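Local coordinates for protein homoserine kinase (Cytophaga hutchinsonii, PDB 4P52) that probably catalyses the ATP-dependent phosphorylation of L-homoserine to O-phospho-L-homoserine in threonine biosynthesis, as a GHMP-family kinase, at residues A31-N37 and D163-C168; D43-A48 and G172-V176. All blocks are in the same frame, centred on the assembly; numbering follows the deposited sequence.

Interaction 1: A31-N37 and D163-C168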
ATOM      1  N   ALA A  31       0.321  15.733  24.683  1.00 22.58           N
ATOM      2  CA  ALA A  31       0.118  14.814  23.563  1.00 21.38           C
ATOM      3  C   ALA A  31       0.520  15.527  22.282  1.00 21.93           C
ATOM      4  O   ALA A  31       0.194  16.694  22.114  1.00 22.61           O
ATOM      5  CB  ALA A  31      -1.302  14.313  23.505  1.00 19.74           C
ATOM      6  N   PRO A  32       1.236  14.826  21.379  1.00 21.19           N
ATOM      7  CA  PRO A  32       1.845  15.492  20.244  1.00 21.46           C
ATOM      8  C   PRO A  32       0.959  15.742  19.024  1.00 22.65           C
ATOM      9  O   PRO A  32       0.006  14.991  18.740  1.00 25.77           O
ATOM     10  CB  PRO A  32       2.996  14.546  19.886  1.00 21.74           C
ATOM     11  CG  PRO A  32       2.466  13.199  20.216  1.00 21.80           C
ATOM     12  CD  PRO A  32       1.553  13.388  21.405  1.00 21.59           C
ATOM     13  N   ALA A  33       1.285  16.800  18.298  1.00 21.94           N
ATOM     14  CA  ALA A  33       0.807  16.969  16.919  1.00 21.38           C
ATOM     15  C   ALA A  33       1.130  15.718  16.070  1.00 21.36           C
ATOM     16  O   ALA A  33       2.116  14.999  16.320  1.00 20.55           O
ATOM     17  CB  ALA A  33       1.450  18.206  16.293  1.00 20.48           C
ATOM     18  N   THR A  34       0.288  15.455  15.083  1.00 21.59           N
ATOM     19  CA  THR A  34       0.502  14.339  14.186  1.00 22.36           C
ATOM     20  C   THR A  34       0.372  14.827  12.768  1.00 23.10           C
ATOM     21  O   THR A  34      -0.361  15.777  12.510  1.00 25.14           O
ATOM     22  CB  THR A  34      -0.549  13.235  14.391  1.00 23.03           C
ATOM     23  OG1 THR A  34      -1.840  13.834  14.481  1.00 23.94           O
ATOM     24  CG2 THR A  34      -0.279  12.442  15.655  1.00 22.35           C
ATOM     25  N   VAL A  35       1.078  14.185  11.852  1.00 21.87           N
ATOM     26  CA  VAL A  35       0.896  14.437  10.434  1.00 22.57           C
ATOM     27  C   VAL A  35       0.107  13.288   9.777  1.00 22.97           C
ATOM     28  O   VAL A  35       0.597  12.166   9.657  1.00 22.31           O
ATOM     29  CB  VAL A  35       2.249  14.603   9.721  1.00 23.67           C
ATOM     30  CG1 VAL A  35       2.046  14.749   8.209  1.00 24.09           C
ATOM     31  CG2 VAL A  35       2.995  15.796  10.294  1.00 22.72           C
ATOM     32  N   ALA A  36      -1.114  13.576   9.338  1.00 22.78           N
ATOM     33  CA  ALA A  36      -1.915  12.567   8.648  1.00 22.40           C
ATOM     34  C   ALA A  36      -1.818  12.651   7.106  1.00 23.31           C
ATOM     35  O   ALA A  36      -1.320  13.649   6.554  1.00 21.23           O
ATOM     36  CB  ALA A  36      -3.355  12.619   9.121  1.00 21.72           C
ATOM     37  N   ASN A  37      -2.272  11.576   6.440  1.00 24.73           N
ATOM     38  CA  ASN A  37      -2.206  11.405   4.990  1.00 26.52           C
ATOM     39  C   ASN A  37      -0.814  11.136   4.443  1.00 32.56           C
ATOM     40  O   ASN A  37      -0.622  10.196   3.654  1.00 38.83           O
ATOM     41  CB  ASN A  37      -2.951  12.522   4.280  1.00 25.68           C
ATOM     42  CG  ASN A  37      -4.368  12.677   4.829  1.00 26.31           C
ATOM     43  OD1 ASN A  37      -4.996  11.691   5.258  1.00 27.34           O
ATOM     44  ND2 ASN A  37      -4.859  13.897   4.869  1.00 25.22           N
ATOM     45  N   ASP A 163      -5.922   8.059  11.750  1.00 28.95           N
ATOM     46  CA  ASP A 163      -4.566   8.374  11.326  1.00 29.10           C
ATOM     47  C   ASP A 163      -4.001   9.611  12.012  1.00 28.96           C
ATOM     48  O   ASP A 163      -2.806   9.879  11.912  1.00 28.90           O
ATOM     49  CB  ASP A 163      -4.423   8.455   9.811  1.00 30.38           C
ATOM     50  CG  ASP A 163      -5.227   9.582   9.187  1.00 32.11           C
ATOM     51  OD1 ASP A 163      -5.979  10.313   9.899  1.00 33.39           O
ATOM     52  OD2 ASP A 163      -5.100   9.718   7.944  1.00 31.14           O
ATOM     53  N   ASN A 164      -4.845  10.341  12.740  1.00 28.06           N
ATOM     54  CA  ASN A 164      -4.334  11.309  13.733  1.00 26.78           C
ATOM     55  C   ASN A 164      -4.262  10.690  15.137  1.00 25.19           C
ATOM     56  O   ASN A 164      -3.216  10.736  15.789  1.00 24.48           O
ATOM     57  CB  ASN A 164      -5.189  12.564  13.786  1.00 27.29           C
ATOM     58  CG  ASN A 164      -5.120  13.380  12.513  1.00 28.79           C
ATOM     59  OD1 ASN A 164      -6.134  13.537  11.838  1.00 34.51           O
ATOM     60  ND2 ASN A 164      -3.946  13.937  12.194  1.00 25.00           N
ATOM     61  N   VAL A 165      -5.372  10.097  15.573  1.00 24.72           N
ATOM     62  CA  VAL A 165      -5.526   9.632  16.935  1.00 24.78           C
ATOM     63  C   VAL A 165      -4.556   8.502  17.291  1.00 25.82           C
ATOM     64  O   VAL A 165      -3.902   8.575  18.329  1.00 25.30           O
ATOM     65  CB  VAL A 165      -6.973   9.182  17.224  1.00 25.60           C
ATOM     66  CG1 VAL A 165      -7.110   8.770  18.667  1.00 26.10           C
ATOM     67  CG2 VAL A 165      -7.960  10.313  16.982  1.00 25.66           C
ATOM     68  N   ALA A 166      -4.461   7.460  16.449  1.00 25.98           N
ATOM     69  CA  ALA A 166      -3.600   6.312  16.764  1.00 24.55           C
ATOM     70  C   ALA A 166      -2.111   6.682  16.950  1.00 23.61           C
ATOM     71  O   ALA A 166      -1.520   6.310  17.983  1.00 23.01           O
ATOM     72  CB  ALA A 166      -3.780   5.168  15.771  1.00 24.42           C
ATOM     73  N   PRO A 167      -1.507   7.424  15.985  1.00 22.42           N
ATOM     74  CA  PRO A 167      -0.091   7.799  16.178  1.00 21.51           C
ATOM     75  C   PRO A 167       0.106   8.779  17.347  1.00 22.23           C
ATOM     76  O   PRO A 167       1.186   8.808  17.991  1.00 22.83           O
ATOM     77  CB  PRO A 167       0.306   8.459  14.846  1.00 20.35           C
ATOM     78  CG  PRO A 167      -0.980   8.907  14.239  1.00 20.94           C
ATOM     79  CD  PRO A 167      -2.041   7.932  14.705  1.00 22.17           C
ATOM     80  N   CYS A 168      -0.923   9.571  17.621  1.00 21.73           N
ATOM     81  CA  CYS A 168      -0.863  10.475  18.722  1.00 22.71           C
ATOM     82  C   CYS A 168      -0.769   9.679  20.034  1.00 23.15           C
ATOM     83  O   CYS A 168       0.089   9.945  20.877  1.00 24.30           O
ATOM     84  CB  CYS A 168      -2.083  11.391  18.737  1.00 24.94           C
ATOM     85  SG  CYS A 168      -1.953  12.546  20.112  1.00 28.31           S
TER
HETATM   86  O   HOH W   1      -2.437  15.831  10.565  1.00 26.85           O
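Thr34 and Asn164 are joined by a direct hydrogen bond: Asn164 ND2 donates to Thr34 OG1 over 3.1 Å, with an N-H...O angle of 160° and the hydroxyl close to the plane of the amide. The same ND2 also donates to a water, 2.9 Å from Asn164 ND2, which accepts from Ala36 N and donates to Thr34 O. One amide nitrogen thus serves the strand twice, directly and through a water that satisfies two backbone atoms of Thr34 and Ala36. Thr34 carries OG1 between its backbone N and carbonyl carbon (chi1 45°), which leaves CG2 beside the backbone N and facing the next turn of the helix. There the methyl lies 3.7 Å from Cys168 CB and 3.9 Å from Pro167 CG. Along the strand toward Ala31, the thiol of Cys168 takes over, with SG 3.9 Å from Ala31 CB and in touch with the Pro32 ring at CD. At the other end Ala36 CB rests on the carboxylate of Asp163, 3.6 Å from its CG, and also meets Asn164 ND2. Asn37 turns its own amide oxygen to the backbone N of Asp43. Pro167 has no N-H to give to the preceding turn, and the helix is kinked there. Such packing of a helix on the N-terminal sheet fits the GHMP kinase fold; strand 26-36 runs between strands 45-49 and 52-61, while helix 162-170 is backed by helices 120-135 and 146-157 through Val165.

Interaction 2: D43-A48 and G172-V176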
ATOM      1  N   ASP A  43      -6.064   9.231   4.527  1.00 24.75           N
ATOM      2  CA  ASP A  43      -6.898   8.545   5.546  1.00 26.44           C
ATOM      3  C   ASP A  43      -6.295   7.292   6.161  1.00 24.60           C
ATOM      4  O   ASP A  43      -6.938   6.645   6.988  1.00 25.62           O
ATOM      5  CB  ASP A  43      -8.290   8.175   5.009  1.00 31.01           C
ATOM      6  CG  ASP A  43      -9.309   9.307   5.121  1.00 38.67           C
ATOM      7  OD1 ASP A  43      -8.995  10.399   5.670  1.00 42.65           O
ATOM      8  OD2 ASP A  43     -10.450   9.093   4.626  1.00 41.51           O
ATOM      9  N   VAL A  44      -5.087   6.918   5.751  1.00 23.43           N
ATOM     10  CA  VAL A  44      -4.541   5.617   6.179  1.00 23.52           C
ATOM     11  C   VAL A  44      -3.120   5.632   6.770  1.00 24.86           C
ATOM     12  O   VAL A  44      -2.720   4.644   7.373  1.00 27.75           O
ATOM     13  CB  VAL A  44      -4.627   4.517   5.064  1.00 22.04           C
ATOM     14  CG1 VAL A  44      -6.024   4.403   4.510  1.00 20.67           C
ATOM     15  CG2 VAL A  44      -3.607   4.747   3.953  1.00 21.12           C
ATOM     16  N   LEU A  45      -2.352   6.706   6.560  1.00 23.72           N
ATOM     17  CA  LEU A  45      -1.002   6.848   7.143  1.00 22.61           C
ATOM     18  C   LEU A  45      -0.952   8.098   8.000  1.00 22.01           C
ATOM     19  O   LEU A  45      -1.570   9.106   7.673  1.00 22.53           O
ATOM     20  CB  LEU A  45       0.064   6.984   6.068  1.00 22.05           C
ATOM     21  CG  LEU A  45       0.128   5.885   5.012  1.00 22.69           C
ATOM     22  CD1 LEU A  45       1.139   6.288   3.934  1.00 22.43           C
ATOM     23  CD2 LEU A  45       0.480   4.545   5.650  1.00 22.43           C
ATOM     24  N   GLY A  46      -0.209   8.036   9.089  1.00 20.70           N
ATOM     25  CA  GLY A  46      -0.054   9.163   9.994  1.00 19.73           C
ATOM     26  C   GLY A  46       1.141   8.897  10.892  1.00 19.91           C
ATOM     27  O   GLY A  46       1.507   7.728  11.147  1.00 20.04           O
ATOM     28  N   PHE A  47       1.770   9.968  11.369  1.00 19.40           N
ATOM     29  CA  PHE A  47       2.882   9.819  12.296  1.00 19.60           C
ATOM     30  C   PHE A  47       2.951  11.001  13.241  1.00 19.45           C
ATOM     31  O   PHE A  47       2.462  12.086  12.916  1.00 18.87           O
ATOM     32  CB  PHE A  47       4.203   9.612  11.541  1.00 19.73           C
ATOM     33  CG  PHE A  47       4.665  10.808  10.764  1.00 19.33           C
ATOM     34  CD1 PHE A  47       5.374  11.837  11.397  1.00 18.40           C
ATOM     35  CD2 PHE A  47       4.423  10.899   9.379  1.00 19.80           C
ATOM     36  CE1 PHE A  47       5.831  12.929  10.680  1.00 18.42           C
ATOM     37  CE2 PHE A  47       4.874  11.997   8.641  1.00 19.18           C
ATOM     38  CZ  PHE A  47       5.578  13.015   9.305  1.00 19.51           C
ATOM     39  N   ALA A  48       3.545  10.785  14.417  1.00 20.03           N
ATOM     40  CA  ALA A  48       3.591  11.819  15.460  1.00 18.56           C
ATOM     41  C   ALA A  48       4.872  12.598  15.365  1.00 19.41           C
ATOM     42  O   ALA A  48       5.912  12.070  14.971  1.00 19.85           O
ATOM     43  CB  ALA A  48       3.456  11.191  16.823  1.00 17.80           C
ATOM     44  N   GLY A 172       4.895   7.139  17.045  1.00 23.80           N
ATOM     45  CA  GLY A 172       5.470   6.484  15.895  1.00 23.38           C
ATOM     46  C   GLY A 172       4.705   6.711  14.619  1.00 22.80           C
ATOM     47  O   GLY A 172       3.960   7.702  14.478  1.00 22.80           O
ATOM     48  N   PHE A 173       4.897   5.773  13.697  1.00 22.27           N
ATOM     49  CA  PHE A 173       4.320   5.821  12.378  1.00 22.18           C
ATOM     50  C   PHE A 173       3.308   4.686  12.226  1.00 22.66           C
ATOM     51  O   PHE A 173       3.623   3.527  12.475  1.00 23.60           O
ATOM     52  CB  PHE A 173       5.432   5.670  11.347  1.00 23.62           C
ATOM     53  CG  PHE A 173       5.017   6.076   9.982  1.00 24.83           C
ATOM     54  CD1 PHE A 173       4.086   5.319   9.279  1.00 24.97           C
ATOM     55  CD2 PHE A 173       5.537   7.241   9.406  1.00 25.88           C
ATOM     56  CE1 PHE A 173       3.660   5.710   8.021  1.00 27.11           C
ATOM     57  CE2 PHE A 173       5.110   7.649   8.144  1.00 26.87           C
ATOM     58  CZ  PHE A 173       4.166   6.874   7.454  1.00 27.99           C
ATOM     59  N   VAL A 174       2.111   5.020  11.770  1.00 23.13           N
ATOM     60  CA  VAL A 174       0.983   4.110  11.801  1.00 25.44           C
ATOM     61  C   VAL A 174       0.284   3.958  10.443  1.00 27.06           C
ATOM     62  O   VAL A 174       0.108   4.935   9.686  1.00 27.23           O
ATOM     63  CB  VAL A 174      -0.013   4.585  12.886  1.00 26.86           C
ATOM     64  CG1 VAL A 174      -1.415   4.069  12.641  1.00 28.61           C
ATOM     65  CG2 VAL A 174       0.482   4.188  14.276  1.00 25.52           C
ATOM     66  N   LEU A 175      -0.103   2.717  10.137  1.00 26.26           N
ATOM     67  CA  LEU A 175      -1.010   2.430   9.029  1.00 24.48           C
ATOM     68  C   LEU A 175      -2.368   2.059   9.611  1.00 25.30           C
ATOM     69  O   LEU A 175      -2.473   1.185  10.498  1.00 25.06           O
ATOM     70  CB  LEU A 175      -0.470   1.295   8.153  1.00 23.86           C
ATOM     71  CG  LEU A 175      -1.422   0.502   7.246  1.00 23.71           C
ATOM     72  CD1 LEU A 175      -1.707   1.281   5.984  1.00 23.22           C
ATOM     73  CD2 LEU A 175      -0.798  -0.809   6.830  1.00 24.11           C
ATOM     74  N   VAL A 176      -3.409   2.753   9.139  1.00 25.64           N
ATOM     75  CA  VAL A 176      -4.785   2.416   9.507  1.00 26.14           C
ATOM     76  C   VAL A 176      -5.355   1.606   8.359  1.00 29.40           C
ATOM     77  O   VAL A 176      -5.775   2.152   7.305  1.00 30.81           O
ATOM     78  CB  VAL A 176      -5.660   3.646   9.759  1.00 24.52           C
ATOM     79  CG1 VAL A 176      -7.059   3.211  10.189  1.00 25.02           C
ATOM     80  CG2 VAL A 176      -5.019   4.522  10.818  1.00 22.98           C
TER
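Phe47 and Phe173 sit side by side on one face of an antiparallel strand pair, part of the mixed N-terminal sheet of this GHMP-type kinase. Their rings are nearly parallel, planes 15° apart, but slid so far that they barely overlap, with centroids 5.6 Å apart. The closest approaches are Phe47 CB to Phe173 CD2, 3.5 Å, and Phe47 CD2 to Phe173 CE2. Phe173 has CG anti to the backbone N (chi1 -164°), which carries its ring over the neighbouring strand, where Gly46 O stands 4.0 Å above one face, toward the rim. At the edge of that ring Leu45 CD2 comes near CE1, and the same methyl reaches Leu175 CD1 at 3.9 Å, extending the apolar row. With an alanine here instead of Phe173, Phe47 and Leu45 would probably lose the ring that lies between them, and a gap is likely to open on this face. Leu45 and Phe173 also touch helix 219-237 through Leu232 and Leu236, whereas Leu175 packs on Gly230 of the second subunit. On the reverse face, Val174 leans on Ala166 of helix 162-170. Leu45-Leu175 and Phe47-Phe173 are non-hydrogen-bonded pairs; between them Gly46 and Val174 form a hydrogen-bonded pair, exchanging two backbone bonds, of which Val174 N to Gly46 O (2.8 Å) is the shorter. Ala48 N donates to Gly172 O, which also receives a CA-H contact from Phe47. At the polar edge, Val44 O accepts from Val176 N over 2.7 Å in a nearly straight bond, N-H...O 169°, and lies 3.3 Å from the CA of Leu175.

Interactions 1 and 2 lie with their centres about 7 Å apart, and their segments alternate along the chain: strands 26-36 and 45-49 follow one another, as do helix 162-170 and strand 173-178. Strands 26-36 and 45-49 are also neighbours in one sheet, where Val35 N probably bonds to Phe47 O at 2.7 Å. Interaction 1 packs the helix against that sheet, and interaction 2 pairs strand 173-178 with strand 45-49. The helix also meets the segment 43-48 directly: Asp163 OD2 packs 3.2 Å from Asp43 CA, and Pro167 O lies 3.5 Å from Ala48 CB. Both contacts are buried parts of the N-terminal framework.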